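Local coordinates for cupin type-2 domain-containing protein (Neisseria meningitidis, PDB 2I45) that is of unknown function but adopts a cupin fold, the small beta-barrel shared by a large and functionally varied superfamily, at residues Q10-I15 / L33-G38. Residues are numbered along the deposited sequence; the frame is centred on the assembly and turned at random.
Sequences QHLAAI and LVKLLG
L33 and K35, on strand 29-37, meet H11, L12 and I15 at the C-terminal end of the short helix 8-13 and in the loop that leaves it. L33, buried and purely aliphatic, serves two helix residues with different atoms. Its CD1 lies 3.3 Å from CB of H11, while its CB lies 3.4 Å from CD1 of L12. The L12 and L33 side chains run at about a right angle to one another, with CD1 of L12 set against CB, CG and CD2 of its partner. H11 instead passes L33 obliquely: its CB touches the leucine methyl CD1, and the imidazole, still close to CD1 at its CG and ND1, leads away toward E22, to which ND1 is weakly hydrogen-bonded. A histidine thus suits this margin, apolar at CB and polar at the ring.

Two residues on, K35 projects from the same side of the strand. Its CG stands anti to the carbonyl carbon (chi1 -68°), and the extended chain beyond it brings NZ to the carbonyls of L12 and I15. On the way K35 slides past I15 in the opposite direction, CG to CG1 at 4.2 Å. NZ then gives a weak hydrogen bond to the backbone O of I15, 3.2 Å away, and lies 3.5 Å from O of L12, which already accepts from N of I15 at 2.6 Å.

L12 also touches S94 on strand 92-99, and H11 touches I24 on strand 22-26, so the helix lies against the five-stranded sheet. The partial negative charge of the two carbonyls near NZ probably favours a lysine amine here. The contact thus joins the N-terminal helix to the cupin sheet chiefly by aliphatic packing, with the lysine adding a weak polar tie.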
ATOM      1  N   GLN B  10      -0.962 -10.429  10.275  1.00 52.53           N
ATOM      2  CA  GLN B  10      -0.168 -10.970  11.325  1.00 53.54           C
ATOM      3  C   GLN B  10       0.792  -9.917  11.977  1.00 53.78           C
ATOM      4  O   GLN B  10       0.915  -9.921  13.208  1.00 54.07           O
ATOM      5  CB  GLN B  10       0.486 -12.299  10.914  1.00 53.70           C
ATOM      6  CG  GLN B  10       1.943 -12.179  10.543  1.00 57.93           C
ATOM      7  CD  GLN B  10       2.472 -13.403   9.809  1.00 61.53           C
ATOM      8  OE1 GLN B  10       3.686 -13.478   9.546  1.00 62.94           O
ATOM      9  NE2 GLN B  10       1.576 -14.359   9.458  1.00 58.50           N
ATOM     10  N   HIS B  11       1.423  -9.013  11.210  1.00 52.69           N
ATOM     11  CA  HIS B  11       2.229  -7.947  11.862  1.00 52.57           C
ATOM     12  C   HIS B  11       1.393  -7.043  12.804  1.00 52.92           C
ATOM     13  O   HIS B  11       1.820  -6.633  13.910  1.00 53.62           O
ATOM     14  CB  HIS B  11       2.957  -7.078  10.836  1.00 51.77           C
ATOM     15  CG  HIS B  11       4.263  -7.642  10.397  1.00 51.24           C
ATOM     16  ND1 HIS B  11       5.464  -7.097  10.761  1.00 55.16           N
ATOM     17  CD2 HIS B  11       4.563  -8.711   9.627  1.00 54.14           C
ATOM     18  CE1 HIS B  11       6.454  -7.802  10.238  1.00 53.92           C
ATOM     19  NE2 HIS B  11       5.935  -8.793   9.548  1.00 52.03           N
ATOM     20  N   LEU B  12       0.195  -6.721  12.358  1.00 52.08           N
ATOM     21  CA  LEU B  12      -0.622  -5.850  13.135  1.00 51.97           C
ATOM     22  C   LEU B  12      -1.069  -6.567  14.405  1.00 51.77           C
ATOM     23  O   LEU B  12      -0.842  -6.051  15.491  1.00 52.08           O
ATOM     24  CB  LEU B  12      -1.812  -5.347  12.309  1.00 51.99           C
ATOM     25  CG  LEU B  12      -1.961  -4.018  11.567  1.00 52.03           C
ATOM     26  CD1 LEU B  12      -0.646  -3.363  11.123  1.00 50.93           C
ATOM     27  CD2 LEU B  12      -2.870  -4.327  10.353  1.00 47.18           C
ATOM     28  N   ALA B  13      -1.700  -7.734  14.270  1.00 51.29           N
ATOM     29  CA  ALA B  13      -2.086  -8.535  15.434  1.00 51.15           C
ATOM     30  C   ALA B  13      -1.018  -8.568  16.544  1.00 51.21           C
ATOM     31  O   ALA B  13      -1.382  -8.615  17.714  1.00 51.23           O
ATOM     32  CB  ALA B  13      -2.497  -9.953  15.025  1.00 50.63           C
ATOM     33  N   ALA B  14       0.274  -8.474  16.190  1.00 51.09           N
ATOM     34  CA  ALA B  14       1.382  -8.499  17.185  1.00 50.89           C
ATOM     35  C   ALA B  14       1.488  -7.216  17.996  1.00 51.17           C
ATOM     36  O   ALA B  14       2.099  -7.188  19.071  1.00 51.07           O
ATOM     37  CB  ALA B  14       2.737  -8.783  16.508  1.00 50.36           C
ATOM     38  N   ILE B  15       0.903  -6.145  17.470  1.00 51.30           N
ATOM     39  CA  ILE B  15       1.019  -4.844  18.091  1.00 51.31           C
ATOM     40  C   ILE B  15      -0.300  -4.573  18.800  1.00 51.93           C
ATOM     41  O   ILE B  15      -1.340  -4.459  18.189  1.00 51.77           O
ATOM     42  CB  ILE B  15       1.497  -3.741  17.081  1.00 50.82           C
ATOM     43  CG1 ILE B  15       0.574  -2.547  17.064  1.00 51.74           C
ATOM     44  CG2 ILE B  15       1.552  -4.256  15.647  1.00 49.91           C
ATOM     45  CD1 ILE B  15       0.859  -1.559  18.154  1.00 57.48           C
ATOM     46  N   LEU B  33       3.581   0.482  10.813  1.00 50.61           N
ATOM     47  CA  LEU B  33       2.287  -0.153  11.175  1.00 51.92           C
ATOM     48  C   LEU B  33       1.986   0.342  12.573  1.00 52.60           C
ATOM     49  O   LEU B  33       2.824   0.224  13.456  1.00 52.74           O
ATOM     50  CB  LEU B  33       2.310  -1.689  11.154  1.00 51.56           C
ATOM     51  CG  LEU B  33       2.952  -2.420   9.964  1.00 50.90           C
ATOM     52  CD1 LEU B  33       3.233  -3.877  10.190  1.00 50.46           C
ATOM     53  CD2 LEU B  33       2.150  -2.255   8.774  1.00 53.31           C
ATOM     54  N   VAL B  34       0.798   0.925  12.747  1.00 52.93           N
ATOM     55  CA  VAL B  34       0.442   1.602  13.983  1.00 52.72           C
ATOM     56  C   VAL B  34      -1.019   1.478  14.119  1.00 52.52           C
ATOM     57  O   VAL B  34      -1.710   1.365  13.120  1.00 53.90           O
ATOM     58  CB  VAL B  34       0.558   3.092  13.872  1.00 53.07           C
ATOM     59  CG1 VAL B  34       0.978   3.673  15.210  1.00 50.64           C
ATOM     60  CG2 VAL B  34       1.440   3.454  12.750  1.00 52.76           C
ATOM     61  N   LYS B  35      -1.519   1.569  15.340  1.00 51.92           N
ATOM     62  CA  LYS B  35      -2.942   1.536  15.505  1.00 50.93           C
ATOM     63  C   LYS B  35      -3.320   2.858  16.089  1.00 50.46           C
ATOM     64  O   LYS B  35      -2.605   3.345  16.879  1.00 50.19           O
ATOM     65  CB  LYS B  35      -3.325   0.370  16.382  1.00 50.41           C
ATOM     66  CG  LYS B  35      -3.059  -0.977  15.699  1.00 52.50           C
ATOM     67  CD  LYS B  35      -3.722  -2.191  16.456  1.00 51.22           C
ATOM     68  CE  LYS B  35      -3.350  -3.506  15.801  1.00 50.07           C
ATOM     69  NZ  LYS B  35      -3.976  -4.736  16.435  1.00 53.44           N
ATOM     70  N   LEU B  36      -4.456   3.420  15.659  1.00 51.50           N
ATOM     71  CA  LEU B  36      -4.989   4.746  16.004  1.00 50.92           C
ATOM     72  C   LEU B  36      -6.353   4.700  16.690  1.00 50.42           C
ATOM     73  O   LEU B  36      -7.254   3.935  16.259  1.00 50.92           O
ATOM     74  CB  LEU B  36      -5.214   5.501  14.710  1.00 51.53           C
ATOM     75  CG  LEU B  36      -4.100   6.440  14.302  1.00 54.79           C
ATOM     76  CD1 LEU B  36      -2.645   6.001  14.676  1.00 55.34           C
ATOM     77  CD2 LEU B  36      -4.225   6.720  12.844  1.00 54.56           C
ATOM     78  N   LEU B  37      -6.500   5.540  17.729  1.00 48.07           N
ATOM     79  CA  LEU B  37      -7.735   5.738  18.463  1.00 46.08           C
ATOM     80  C   LEU B  37      -7.741   7.203  18.953  1.00 46.21           C
ATOM     81  O   LEU B  37      -6.676   7.747  19.224  1.00 45.00           O
ATOM     82  CB  LEU B  37      -7.811   4.759  19.612  1.00 44.46           C
ATOM     83  CG  LEU B  37      -9.200   4.665  20.280  1.00 43.26           C
ATOM     84  CD1 LEU B  37     -10.320   4.449  19.296  1.00 40.35           C
ATOM     85  CD2 LEU B  37      -9.268   3.553  21.303  1.00 38.71           C
ATOM     86  N   GLY B  38      -8.915   7.841  19.020  1.00 46.46           N
ATOM     87  CA  GLY B  38      -9.019   9.311  19.257  1.00 46.89           C
ATOM     88  C   GLY B  38      -8.021  10.091  18.413  1.00 47.50           C
ATOM     89  O   GLY B  38      -7.875   9.787  17.251  1.00 47.60           O
TER